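Local coordinates for BF1531-like N-terminal domain-containing protein (Bacteroides fragilis, PDB 3SLR) that is of unknown function but joins an SGNH-hydrolase-like domain to a magnesium-binding, probably HAD-type phosphatase domain, and may hydrolyse ester bonds, at residues G29-Q34 with F83-K88; N183-S188 with L200-I205; Y125-E130 with E157-S162; K103-R108 with T148-K153. All coordinates share one frame; numbering follows the deposited sequence.

Contact 1: residues G29-Q34 with F83-K88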
loop_
_atom_site.group_PDB
_atom_site.type_symbol
_atom_site.label_atom_id
_atom_site.label_comp_id
_atom_site.label_asym_id
_atom_site.label_seq_id
_atom_site.Cartn_x
_atom_site.Cartn_y
_atom_site.Cartn_z
ATOM N N GLY A 29 19.259 -7.907 1.861
ATOM C CA GLY A 29 19.051 -7.009 2.986
ATOM C C GLY A 29 20.226 -6.960 3.934
ATOM O O GLY A 29 21.118 -7.812 3.859
ATOM N N ASP A 30 20.242 -5.963 4.819
ATOM C CA ASP A 30 21.306 -5.860 5.822
ATOM C C ASP A 30 20.853 -6.301 7.221
ATOM O O ASP A 30 21.568 -6.125 8.210
ATOM C CB ASP A 30 21.964 -4.467 5.840
ATOM C CG ASP A 30 20.980 -3.328 6.143
ATOM O OD1 ASP A 30 19.911 -3.551 6.745
ATOM O OD2 ASP A 30 21.307 -2.177 5.797
ATOM N N THR A 31 19.663 -6.886 7.288
ATOM C CA THR A 31 19.226 -7.604 8.489
ATOM C C THR A 31 18.841 -9.019 8.055
ATOM O O THR A 31 18.930 -9.341 6.877
ATOM C CB THR A 31 18.061 -6.902 9.216
ATOM O OG1 THR A 31 16.925 -6.759 8.337
ATOM C CG2 THR A 31 18.508 -5.526 9.714
ATOM N N ALA A 32 18.427 -9.870 8.987
ATOM C CA ALA A 32 18.093 -11.251 8.619
ATOM C C ALA A 32 16.809 -11.312 7.794
ATOM O O ALA A 32 15.759 -10.845 8.234
ATOM C CB ALA A 32 17.983 -12.126 9.852
ATOM N N THR A 33 16.892 -11.905 6.601
ATOM C CA THR A 33 15.780 -11.824 5.642
ATOM C C THR A 33 14.991 -13.120 5.432
ATOM O O THR A 33 14.097 -13.168 4.586
ATOM C CB THR A 33 16.262 -11.310 4.247
ATOM O OG1 THR A 33 17.390 -12.078 3.803
ATOM C CG2 THR A 33 16.655 -9.850 4.314
ATOM N N GLN A 34 15.290 -14.167 6.198
ATOM C CA GLN A 34 14.682 -15.472 5.909
ATOM C C GLN A 34 13.160 -15.500 6.053
ATOM O O GLN A 34 12.480 -16.087 5.219
ATOM C CB GLN A 34 15.324 -16.598 6.727
ATOM C CG GLN A 34 16.814 -16.771 6.488
ATOM C CD GLN A 34 17.671 -15.896 7.396
ATOM O OE1 GLN A 34 17.162 -15.033 8.120
ATOM N NE2 GLN A 34 18.984 -16.133 7.374
ATOM N N PHE A 83 16.500 -4.351 0.933
ATOM C CA PHE A 83 16.069 -3.915 2.253
ATOM C C PHE A 83 17.267 -3.403 3.052
ATOM O O PHE A 83 17.937 -4.173 3.743
ATOM C CB PHE A 83 15.398 -5.079 2.996
ATOM C CG PHE A 83 14.768 -4.684 4.304
ATOM C CD1 PHE A 83 14.594 -3.344 4.638
ATOM C CD2 PHE A 83 14.336 -5.662 5.194
ATOM C CE1 PHE A 83 14.001 -2.984 5.845
ATOM C CE2 PHE A 83 13.737 -5.324 6.388
ATOM C CZ PHE A 83 13.568 -3.977 6.725
ATOM N N HIS A 84 17.559 -2.113 2.901
ATOM C CA HIS A 84 18.483 -1.394 3.775
ATOM C C HIS A 84 17.670 -0.851 4.949
ATOM O O HIS A 84 16.753 -0.051 4.752
ATOM C CB HIS A 84 19.076 -0.195 3.036
ATOM C CG HIS A 84 20.276 -0.511 2.199
ATOM N ND1 HIS A 84 20.488 0.068 0.966
ATOM C CD2 HIS A 84 21.356 -1.294 2.438
ATOM C CE1 HIS A 84 21.632 -0.364 0.469
ATOM N NE2 HIS A 84 22.181 -1.186 1.347
ATOM N N SER A 85 18.011 -1.248 6.166
ATOM C CA SER A 85 17.229 -0.837 7.330
ATOM C C SER A 85 17.710 0.479 7.913
ATOM O O SER A 85 18.905 0.795 7.887
ATOM C CB SER A 85 17.273 -1.917 8.415
ATOM O OG SER A 85 18.593 -2.054 8.923
ATOM N N THR A 86 16.782 1.245 8.468
ATOM C CA THR A 86 17.181 2.445 9.196
ATOM C C THR A 86 18.106 2.073 10.346
ATOM O O THR A 86 19.070 2.777 10.641
ATOM C CB THR A 86 15.965 3.185 9.763
ATOM O OG1 THR A 86 15.072 3.493 8.693
ATOM C CG2 THR A 86 16.392 4.481 10.470
ATOM N N HIS A 87 17.801 0.957 11.000
ATOM C CA HIS A 87 18.562 0.516 12.159
ATOM C C HIS A 87 20.054 0.352 11.872
ATOM O O HIS A 87 20.903 0.765 12.669
ATOM C CB HIS A 87 17.974 -0.794 12.705
ATOM C CG HIS A 87 18.374 -1.084 14.116
ATOM N ND1 HIS A 87 17.562 -0.795 15.193
ATOM C CD2 HIS A 87 19.522 -1.588 14.634
ATOM C CE1 HIS A 87 18.182 -1.129 16.311
ATOM N NE2 HIS A 87 19.370 -1.620 16.001
ATOM N N LYS A 88 20.372 -0.266 10.745
ATOM C CA LYS A 88 21.765 -0.518 10.388
ATOM C C LYS A 88 22.447 0.757 9.890
ATOM O O LYS A 88 23.649 0.951 10.115
ATOM C CB LYS A 88 21.875 -1.656 9.360
ATOM C CG LYS A 88 21.439 -3.019 9.917
ATOM C CD LYS A 88 22.387 -3.506 11.030
ATOM C CE LYS A 88 21.842 -4.774 11.702
ATOM N NZ LYS A 88 22.822 -5.345 12.693
HETATM O O HOH W 1 20.840 0.489 5.917
HETATM O O HOH W 2 17.442 -4.850 6.584
#
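Strands 22-29 and 79-83 end side by side and run parallel. G29 pairs with F83 in a parallel bridge, with their CA atoms 4.4 Å apart. D30 N donates to F83 O at 3.1 Å, nearly along the C=O axis (163°). Beyond this bond both chains leave the sheet. The D30 side chain then turns to the start of helix 86-94. Its CG sits between the backbone N and the carbonyl carbon. D30 OD1 takes two protein bonds: S85 N comes in on the syn lone pair at 3.0 Å, and S85 OG meets the oxygen from above the carboxylate plane. S85 is also the N-cap, as its OG accepts from K88 N at 3.1 Å. Water 2 ties D30 OD1 to F83 O and lies over the F83 ring, 3.4 Å above its plane. The K88 chain slides past D30, its CG 3.5 Å from D30 O, while NZ goes on to a salt bridge with E195. The G29-D30-T31 sequence recalls the Gly-Asp-Ser block of SGNH hydrolases; no catalytic role is established here. The buried D30 carboxylate has several donors, which is consistent with its being ionised and held in one rotation.

Contact 2: residues N183-S188 with L200-I205; sequences NFMFDS and LDALPI
S199 OG, just before residues 200-205, is the best-held polar atom here, with two hydrogen bonds. It donates to F184 O and accepts from A202 N, so one hydroxyl joins both segments. The contact packs the end of helix 182-185 against the chain leading into helix 203-217, in the alpha/beta domain of the SGNH clan. The direct contact between the segments is mostly apolar side-chain packing. The F184 ring has its CG anti to the backbone N (chi1 168°), which swings its tip over to the second segment. CZ lies 3.6 Å from D201 CB, and the ring is within 20° of the D201 carboxylate plane. Further along, I205 meets the ring tip to tip, with CD1 3.9 Å from F184 CE2. Selenomethionine M185 is bent at chi2 and chi3. Its SE lies at the edge of the F184 ring, in the ring plane, and its CE is 3.9 Å from A202 CB. A202 CB also lies 3.8 Å from M185 O. D187, the N-cap of helix 188-194, adds a link by water. Water 3 donates to D187 OD2 and accepts from L200 N, both at 2.9 Å.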
loop_
_atom_site.group_PDB
_atom_site.type_symbol
_atom_site.label_atom_id
_atom_site.label_comp_id
_atom_site.label_asym_id
_atom_site.label_seq_id
_atom_site.Cartn_x
_atom_site.Cartn_y
_atom_site.Cartn_z
ATOM N N ASN A 183 7.093 1.061 17.632
ATOM C CA ASN A 183 6.734 0.223 18.785
ATOM C C ASN A 183 6.060 -1.093 18.375
ATOM O O ASN A 183 6.183 -2.103 19.062
ATOM C CB ASN A 183 5.854 0.999 19.779
ATOM C CG ASN A 183 6.641 2.010 20.597
ATOM O OD1 ASN A 183 7.866 2.000 20.602
ATOM N ND2 ASN A 183 5.933 2.885 21.301
ATOM N N PHE A 184 5.374 -1.078 17.236
ATOM C CA PHE A 184 4.687 -2.254 16.713
ATOM C C PHE A 184 5.516 -2.967 15.630
ATOM O O PHE A 184 5.515 -4.196 15.539
ATOM C CB PHE A 184 3.322 -1.835 16.147
ATOM C CG PHE A 184 2.643 -2.903 15.322
ATOM C CD1 PHE A 184 1.733 -3.773 15.902
ATOM C CD2 PHE A 184 2.917 -3.031 13.972
ATOM C CE1 PHE A 184 1.107 -4.750 15.152
ATOM C CE2 PHE A 184 2.300 -4.011 13.213
ATOM C CZ PHE A 184 1.390 -4.868 13.803
HETATM N N MSE A 185 6.228 -2.188 14.817
HETATM C CA MSE A 185 6.925 -2.733 13.658
HETATM C C MSE A 185 8.221 -3.454 14.022
HETATM O O MSE A 185 8.689 -4.316 13.283
HETATM C CB MSE A 185 7.258 -1.611 12.664
HETATM C CG MSE A 185 6.059 -0.836 12.142
HETATM SE SE MSE A 185 4.943 -1.818 10.903
HETATM C CE MSE A 185 6.232 -2.162 9.467
ATOM N N PHE A 186 8.795 -3.075 15.154
ATOM C CA PHE A 186 10.108 -3.552 15.591
ATOM C C PHE A 186 9.971 -4.305 16.912
ATOM O O PHE A 186 9.286 -3.851 17.828
ATOM C CB PHE A 186 11.057 -2.345 15.728
ATOM C CG PHE A 186 12.381 -2.657 16.373
ATOM C CD1 PHE A 186 13.307 -3.480 15.743
ATOM C CD2 PHE A 186 12.714 -2.093 17.594
ATOM C CE1 PHE A 186 14.532 -3.756 16.330
ATOM C CE2 PHE A 186 13.937 -2.357 18.183
ATOM C CZ PHE A 186 14.844 -3.196 17.560
ATOM N N ASP A 187 10.622 -5.461 17.004
ATOM C CA ASP A 187 10.569 -6.289 18.203
ATOM C C ASP A 187 12.007 -6.429 18.700
ATOM O O ASP A 187 12.789 -7.227 18.178
ATOM C CB ASP A 187 9.958 -7.652 17.843
ATOM C CG ASP A 187 9.715 -8.548 19.055
ATOM O OD1 ASP A 187 10.428 -8.412 20.071
ATOM O OD2 ASP A 187 8.819 -9.421 18.968
ATOM N N SER A 188 12.372 -5.621 19.687
ATOM C CA SER A 188 13.747 -5.591 20.154
ATOM C C SER A 188 14.277 -6.964 20.559
ATOM O O SER A 188 15.387 -7.342 20.198
ATOM C CB SER A 188 13.893 -4.623 21.327
ATOM O OG SER A 188 15.230 -4.634 21.772
ATOM N N LEU A 200 6.690 -10.093 14.031
ATOM C CA LEU A 200 5.894 -11.141 13.406
ATOM C C LEU A 200 4.644 -10.575 12.753
ATOM O O LEU A 200 4.226 -11.032 11.680
ATOM C CB LEU A 200 5.506 -12.203 14.440
ATOM C CG LEU A 200 4.653 -13.372 13.937
ATOM C CD1 LEU A 200 5.323 -14.064 12.766
ATOM C CD2 LEU A 200 4.387 -14.366 15.066
ATOM N N ASP A 201 4.045 -9.576 13.395
ATOM C CA ASP A 201 2.804 -9.013 12.888
ATOM C C ASP A 201 3.044 -7.972 11.803
ATOM O O ASP A 201 2.145 -7.660 11.024
ATOM C CB ASP A 201 1.966 -8.458 14.033
ATOM C CG ASP A 201 1.446 -9.552 14.941
ATOM O OD1 ASP A 201 0.913 -10.556 14.417
ATOM O OD2 ASP A 201 1.587 -9.420 16.173
ATOM N N ALA A 202 4.265 -7.457 11.738
ATOM C CA ALA A 202 4.633 -6.517 10.689
ATOM C C ALA A 202 4.958 -7.230 9.386
ATOM O O ALA A 202 4.773 -6.669 8.305
ATOM C CB ALA A 202 5.813 -5.671 11.122
ATOM N N LEU A 203 5.459 -8.457 9.487
ATOM C CA LEU A 203 5.913 -9.193 8.305
ATOM C C LEU A 203 4.874 -9.289 7.178
ATOM O O LEU A 203 5.187 -8.973 6.034
ATOM C CB LEU A 203 6.453 -10.582 8.676
ATOM C CG LEU A 203 7.882 -10.662 9.216
ATOM C CD1 LEU A 203 8.096 -11.992 9.927
ATOM C CD2 LEU A 203 8.902 -10.475 8.092
ATOM N N PRO A 204 3.631 -9.699 7.493
ATOM C CA PRO A 204 2.620 -9.802 6.429
ATOM C C PRO A 204 2.207 -8.448 5.863
ATOM O O PRO A 204 1.734 -8.386 4.732
ATOM C CB PRO A 204 1.414 -10.430 7.132
ATOM C CG PRO A 204 1.883 -10.889 8.446
ATOM C CD PRO A 204 3.126 -10.155 8.797
ATOM N N ILE A 205 2.339 -7.379 6.648
ATOM C CA ILE A 205 2.064 -6.051 6.128
ATOM C C ILE A 205 3.073 -5.694 5.046
ATOM O O ILE A 205 2.707 -5.230 3.975
ATOM C CB ILE A 205 2.101 -4.973 7.233
ATOM C CG1 ILE A 205 0.947 -5.200 8.216
ATOM C CG2 ILE A 205 2.046 -3.593 6.607
ATOM C CD1 ILE A 205 1.039 -4.367 9.506
HETATM O O HOH W 3 8.150 -10.634 16.453
#

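Contact 3: residues Y125-E130 with E157-S162; sequences YYNYPE and ELMNIS
This is a buried apolar contact between a strand end and a helix. L158 of helix 147-164 packs on the end of strand 122-126 and the loop that follows. L158 points at the strand, with CG anti to its carbonyl carbon and beside the backbone N. Its CD1 methyl does most of the touching. L158 CD1 meets the edge of the Y128 ring, in the ring plane, 3.7 Å from Y128 CE1. L158 CD1 also lies 4.0 Å from Y125 CE1 and 4.2 Å from N127 CB. CD2 adds a second touch on Y125 CE1. Both tyrosines cross the leucine at about a right angle.

Y128 CE1 lies at the edge of the Y125 ring, in its plane. Their hydroxyls, Y125 OH and Y128 OH, are hydrogen-bonded at 2.6 Å, and either could be the donor. Y128 OH has a further partner in R108 of helix 104-118, and Y125 OH bonds to H84 ND1. The two rings are thus pinned at their tips, while L158 packs against the CE1 corners of both rings.

N127 has its CG in the crowded position between N and carbonyl carbon (chi1 63°). Its amide is held on both sides: OD1 accepts from A174 N and ND2 bonds to N172 OD1. Selenomethionine M159 only brushes it, with CE 4.3 Å from N127 ND2. The backbone of Y125 is bonded to F169 and C171 of the next strand, 168-171. Strand 122-126, helix 147-164 and parallel strand 168-171 thus form a beta-alpha-beta crossover, the basic unit of this alpha/beta fold.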
loop_
_atom_site.group_PDB
_atom_site.type_symbol
_atom_site.label_atom_id
_atom_site.label_comp_id
_atom_site.label_asym_id
_atom_site.label_seq_id
_atom_site.Cartn_x
_atom_site.Cartn_y
_atom_site.Cartn_z
ATOM N N TYR A 125 12.623 -0.880 -3.564
ATOM C CA TYR A 125 13.548 -0.410 -2.543
ATOM C C TYR A 125 12.757 0.151 -1.370
ATOM O O TYR A 125 11.986 1.100 -1.541
ATOM C CB TYR A 125 14.465 0.670 -3.140
ATOM C CG TYR A 125 15.638 1.056 -2.251
ATOM C CD1 TYR A 125 15.494 2.000 -1.256
ATOM C CD2 TYR A 125 16.890 0.475 -2.425
ATOM C CE1 TYR A 125 16.559 2.353 -0.435
ATOM C CE2 TYR A 125 17.966 0.819 -1.614
ATOM C CZ TYR A 125 17.789 1.755 -0.619
ATOM O OH TYR A 125 18.842 2.104 0.181
ATOM N N TYR A 126 12.911 -0.454 -0.188
ATOM C CA TYR A 126 12.238 0.058 1.011
ATOM C C TYR A 126 12.885 1.357 1.457
ATOM O O TYR A 126 14.092 1.402 1.647
ATOM C CB TYR A 126 12.297 -0.955 2.169
ATOM C CG TYR A 126 11.646 -2.281 1.851
ATOM C CD1 TYR A 126 12.410 -3.425 1.678
ATOM C CD2 TYR A 126 10.259 -2.384 1.702
ATOM C CE1 TYR A 126 11.815 -4.643 1.377
ATOM C CE2 TYR A 126 9.662 -3.602 1.393
ATOM C CZ TYR A 126 10.444 -4.726 1.235
ATOM O OH TYR A 126 9.855 -5.944 0.922
ATOM N N ASN A 127 12.095 2.417 1.615
ATOM C CA ASN A 127 12.636 3.644 2.179
ATOM C C ASN A 127 12.733 3.531 3.696
ATOM O O ASN A 127 12.543 2.442 4.256
ATOM C CB ASN A 127 11.865 4.900 1.719
ATOM C CG ASN A 127 10.418 4.918 2.176
ATOM O OD1 ASN A 127 9.945 3.991 2.855
ATOM N ND2 ASN A 127 9.695 5.988 1.809
ATOM N N TYR A 128 13.028 4.643 4.358
ATOM C CA TYR A 128 13.550 4.601 5.728
ATOM C C TYR A 128 12.638 5.246 6.778
ATOM O O TYR A 128 12.536 6.471 6.852
ATOM C CB TYR A 128 14.917 5.301 5.776
ATOM C CG TYR A 128 15.995 4.677 4.905
ATOM C CD1 TYR A 128 16.165 5.066 3.582
ATOM C CD2 TYR A 128 16.860 3.720 5.425
ATOM C CE1 TYR A 128 17.164 4.485 2.783
ATOM C CE2 TYR A 128 17.865 3.163 4.660
ATOM C CZ TYR A 128 18.010 3.543 3.340
ATOM O OH TYR A 128 19.007 2.962 2.588
ATOM N N PRO A 129 11.986 4.427 7.622
ATOM C CA PRO A 129 11.248 5.049 8.732
ATOM C C PRO A 129 12.218 5.743 9.681
ATOM O O PRO A 129 13.300 5.214 9.968
ATOM C CB PRO A 129 10.600 3.861 9.457
ATOM C CG PRO A 129 10.748 2.673 8.518
ATOM C CD PRO A 129 11.941 2.956 7.651
ATOM N N GLU A 130 11.845 6.909 10.187
ATOM C CA GLU A 130 12.777 7.632 11.043
ATOM C C GLU A 130 12.944 6.951 12.401
ATOM O O GLU A 130 11.963 6.605 13.054
ATOM C CB GLU A 130 12.340 9.087 11.226
ATOM C CG GLU A 130 13.286 9.886 12.159
ATOM C CD GLU A 130 12.872 11.336 12.324
ATOM O OE1 GLU A 130 12.037 11.809 11.524
ATOM O OE2 GLU A 130 13.384 12.000 13.262
ATOM N N GLU A 157 15.406 12.614 -1.418
ATOM C CA GLU A 157 16.140 12.355 -2.657
ATOM C C GLU A 157 15.827 10.984 -3.259
ATOM O O GLU A 157 15.870 10.818 -4.471
ATOM C CB GLU A 157 17.649 12.514 -2.442
ATOM C CG GLU A 157 18.070 13.939 -2.094
ATOM C CD GLU A 157 17.708 14.964 -3.167
ATOM O OE1 GLU A 157 17.326 14.574 -4.296
ATOM O OE2 GLU A 157 17.808 16.174 -2.874
ATOM N N LEU A 158 15.511 10.002 -2.415
ATOM C CA LEU A 158 15.080 8.705 -2.919
ATOM C C LEU A 158 13.843 8.857 -3.781
ATOM O O LEU A 158 13.697 8.186 -4.800
ATOM C CB LEU A 158 14.780 7.735 -1.774
ATOM C CG LEU A 158 15.949 6.972 -1.168
ATOM C CD1 LEU A 158 15.448 6.210 0.055
ATOM C CD2 LEU A 158 16.561 6.025 -2.205
HETATM N N MSE A 159 12.935 9.735 -3.376
HETATM C CA MSE A 159 11.744 9.937 -4.195
HETATM C C MSE A 159 12.097 10.550 -5.551
HETATM O O MSE A 159 11.527 10.179 -6.587
HETATM C CB MSE A 159 10.713 10.772 -3.443
HETATM C CG MSE A 159 10.234 10.064 -2.197
HETATM SE SE MSE A 159 8.635 10.913 -1.439
HETATM C CE MSE A 159 8.505 9.823 0.198
ATOM N N ASN A 160 13.048 11.478 -5.546
ATOM C CA ASN A 160 13.538 12.055 -6.790
ATOM C C ASN A 160 14.214 11.007 -7.675
ATOM O O ASN A 160 14.047 11.020 -8.893
ATOM C CB ASN A 160 14.453 13.251 -6.520
ATOM C CG ASN A 160 13.710 14.412 -5.870
ATOM O OD1 ASN A 160 12.504 14.573 -6.067
ATOM N ND2 ASN A 160 14.425 15.220 -5.085
ATOM N N ILE A 161 14.951 10.076 -7.069
ATOM C CA ILE A 161 15.510 8.971 -7.847
ATOM C C ILE A 161 14.399 8.153 -8.514
ATOM O O ILE A 161 14.510 7.790 -9.688
ATOM C CB ILE A 161 16.426 8.063 -7.002
ATOM C CG1 ILE A 161 17.704 8.811 -6.621
ATOM C CG2 ILE A 161 16.788 6.781 -7.768
ATOM C CD1 ILE A 161 18.579 8.031 -5.665
ATOM N N SER A 162 13.312 7.888 -7.789
ATOM C CA SER A 162 12.211 7.118 -8.381
ATOM C C SER A 162 11.571 7.840 -9.559
ATOM O O SER A 162 11.013 7.202 -10.452
ATOM C CB SER A 162 11.149 6.726 -7.341
ATOM O OG SER A 162 10.332 7.831 -6.984
#

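Contact 4: residues K103-R108 with T148-K153; sequences KLADDR and TYQLTK
The Q150 side chain is bent at chi2. Its CG is anti to the carbonyl carbon, and the bend (-65°) turns the amide onto the start of helix 104-118. Q150 OE1 accepts from A105 N at 2.8 Å, with the donor in the carbonyl plane and a nearly straight N-H (166°). A105 N belongs to the first turn after the N-cap residue K103. The side chain of Q150 thus serves an N-H at this helix start. The other end of the amide is fixed as well, since Q150 NE2 bonds to Q144 O. L104 has CG anti to its backbone N, which brings L104 CD2 to 4.0 Å from Q150 CB, the two side chains crossing obliquely.

K153, one turn on from Q150, is shaped the other way. Its CG is anti to the backbone N (chi1 171°) and the chain is extended from there to NZ. It runs past A105, with CD 3.9 Å from A105 CB, and ends at D106. K153 NZ and D106 OD1 form a salt bridge at 2.9 Å, the ammonium group coming from above the carboxylate plane. The bond to OD2 is weak. The two side chains cross at about a right angle.

Water 4 closes the group. It donates to Q150 OE1 at 2.7 Å and accepts from D106 N and K153 NZ. The helix axes approach to 8.9 Å in these segments, where small A105 faces Q150 and K153. A positive K153 would be poorly placed near a helix N-terminus, but the D106 carboxylate probably offsets this.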
loop_
_atom_site.group_PDB
_atom_site.type_symbol
_atom_site.label_atom_id
_atom_site.label_comp_id
_atom_site.label_asym_id
_atom_site.label_seq_id
_atom_site.Cartn_x
_atom_site.Cartn_y
_atom_site.Cartn_z
ATOM N N LYS A 103 27.984 13.090 4.855
ATOM C CA LYS A 103 27.906 12.422 3.563
ATOM C C LYS A 103 27.050 11.159 3.620
ATOM O O LYS A 103 27.022 10.394 2.659
ATOM C CB LYS A 103 29.312 12.043 3.073
ATOM C CG LYS A 103 30.192 13.234 2.721
ATOM C CD LYS A 103 31.596 12.799 2.352
ATOM C CE LYS A 103 32.490 14.003 2.080
ATOM N NZ LYS A 103 33.942 13.655 2.169
ATOM N N LEU A 104 26.367 10.930 4.742
ATOM C CA LEU A 104 25.600 9.690 4.920
ATOM C C LEU A 104 24.572 9.513 3.806
ATOM O O LEU A 104 24.571 8.514 3.090
ATOM C CB LEU A 104 24.884 9.675 6.277
ATOM C CG LEU A 104 24.243 8.332 6.659
ATOM C CD1 LEU A 104 25.311 7.322 7.042
ATOM C CD2 LEU A 104 23.257 8.505 7.793
ATOM N N ALA A 105 23.680 10.484 3.669
ATOM C CA ALA A 105 22.663 10.409 2.630
ATOM C C ALA A 105 23.276 10.347 1.235
ATOM O O ALA A 105 22.889 9.507 0.419
ATOM C CB ALA A 105 21.696 11.575 2.736
ATOM N N ASP A 106 24.219 11.246 0.959
ATOM C CA ASP A 106 24.842 11.298 -0.367
ATOM C C ASP A 106 25.466 9.962 -0.776
ATOM O O ASP A 106 25.292 9.512 -1.903
ATOM C CB ASP A 106 25.902 12.402 -0.433
ATOM C CG ASP A 106 25.300 13.799 -0.435
ATOM O OD1 ASP A 106 24.138 13.953 -0.867
ATOM O OD2 ASP A 106 26.004 14.745 -0.015
ATOM N N ASP A 107 26.190 9.332 0.138
ATOM C CA ASP A 107 26.833 8.057 -0.177
ATOM C C ASP A 107 25.816 6.956 -0.481
ATOM O O ASP A 107 25.994 6.165 -1.415
ATOM C CB ASP A 107 27.749 7.609 0.967
ATOM C CG ASP A 107 29.008 8.460 1.086
ATOM O OD1 ASP A 107 29.315 9.239 0.153
ATOM O OD2 ASP A 107 29.703 8.338 2.117
ATOM N N ARG A 108 24.761 6.900 0.327
ATOM C CA ARG A 108 23.724 5.893 0.157
ATOM C C ARG A 108 23.021 6.158 -1.170
ATOM O O ARG A 108 22.775 5.229 -1.950
ATOM C CB ARG A 108 22.745 5.944 1.342
ATOM C CG ARG A 108 21.578 4.951 1.279
ATOM C CD ARG A 108 22.037 3.507 1.038
ATOM N NE ARG A 108 23.110 3.030 1.931
ATOM C CZ ARG A 108 22.919 2.386 3.086
ATOM N NH1 ARG A 108 21.696 2.170 3.551
ATOM N NH2 ARG A 108 23.961 1.973 3.800
ATOM N N THR A 148 18.838 12.538 12.055
ATOM C CA THR A 148 17.509 13.004 11.644
ATOM C C THR A 148 17.559 13.837 10.365
ATOM O O THR A 148 16.754 13.627 9.453
ATOM C CB THR A 148 16.830 13.771 12.774
ATOM O OG1 THR A 148 16.325 12.826 13.731
ATOM C CG2 THR A 148 15.674 14.603 12.247
ATOM N N TYR A 149 18.516 14.755 10.276
ATOM C CA TYR A 149 18.679 15.521 9.043
ATOM C C TYR A 149 19.060 14.638 7.842
ATOM O O TYR A 149 18.434 14.720 6.786
ATOM C CB TYR A 149 19.668 16.678 9.193
ATOM C CG TYR A 149 19.679 17.542 7.956
ATOM C CD1 TYR A 149 18.729 18.547 7.781
ATOM C CD2 TYR A 149 20.591 17.320 6.937
ATOM C CE1 TYR A 149 18.717 19.326 6.633
ATOM C CE2 TYR A 149 20.599 18.106 5.795
ATOM C CZ TYR A 149 19.657 19.108 5.644
ATOM O OH TYR A 149 19.637 19.894 4.503
ATOM N N GLN A 150 20.079 13.799 8.006
ATOM C CA GLN A 150 20.533 12.939 6.919
ATOM C C GLN A 150 19.431 12.010 6.422
ATOM O O GLN A 150 19.291 11.791 5.216
ATOM C CB GLN A 150 21.777 12.158 7.336
ATOM C CG GLN A 150 22.996 13.061 7.459
ATOM C CD GLN A 150 23.393 13.647 6.111
ATOM O OE1 GLN A 150 23.467 12.926 5.108
ATOM N NE2 GLN A 150 23.633 14.957 6.078
ATOM N N LEU A 151 18.644 11.466 7.346
ATOM C CA LEU A 151 17.572 10.553 6.941
ATOM C C LEU A 151 16.453 11.269 6.179
ATOM O O LEU A 151 15.909 10.741 5.221
ATOM C CB LEU A 151 16.998 9.811 8.150
ATOM C CG LEU A 151 16.368 8.485 7.721
ATOM C CD1 LEU A 151 17.488 7.584 7.236
ATOM C CD2 LEU A 151 15.622 7.807 8.859
ATOM N N THR A 152 16.113 12.471 6.618
ATOM C CA THR A 152 15.097 13.280 5.959
ATOM C C THR A 152 15.531 13.663 4.542
ATOM O O THR A 152 14.750 13.572 3.591
ATOM C CB THR A 152 14.798 14.534 6.796
ATOM O OG1 THR A 152 14.423 14.129 8.117
ATOM C CG2 THR A 152 13.662 15.366 6.166
ATOM N N LYS A 153 16.785 14.069 4.406
ATOM C CA LYS A 153 17.381 14.319 3.094
ATOM C C LYS A 153 17.341 13.054 2.230
ATOM O O LYS A 153 16.918 13.084 1.067
ATOM C CB LYS A 153 18.834 14.801 3.257
ATOM C CG LYS A 153 19.624 14.888 1.950
ATOM C CD LYS A 153 21.037 15.432 2.200
ATOM C CE LYS A 153 21.924 15.303 0.961
ATOM N NZ LYS A 153 23.290 15.874 1.196
HETATM O O HOH W 4 24.635 13.571 2.755
#

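All four contacts lie in the SGNH-like domain. They are away from the magnesium site of D228, D230 and D336, which belongs to the phosphatase domain. Contacts 3 and 4 are the closest pair, with centres 11 Å apart, and share helix 147-164. A probable hydrogen bond between T148 OG1 and E130 OE2 (3.1 Å) also links them. Contact 1 meets contact 3 through H84 ND1 and Y125 OH, 2.7 Å apart, and through T86 OG1 and P129 O. It meets contact 2 by ring packing, H87 CE1 to F186 CZ at 4.1 Å. Contact 2 does not touch contact 4, their nearest atoms being about 13 Å apart.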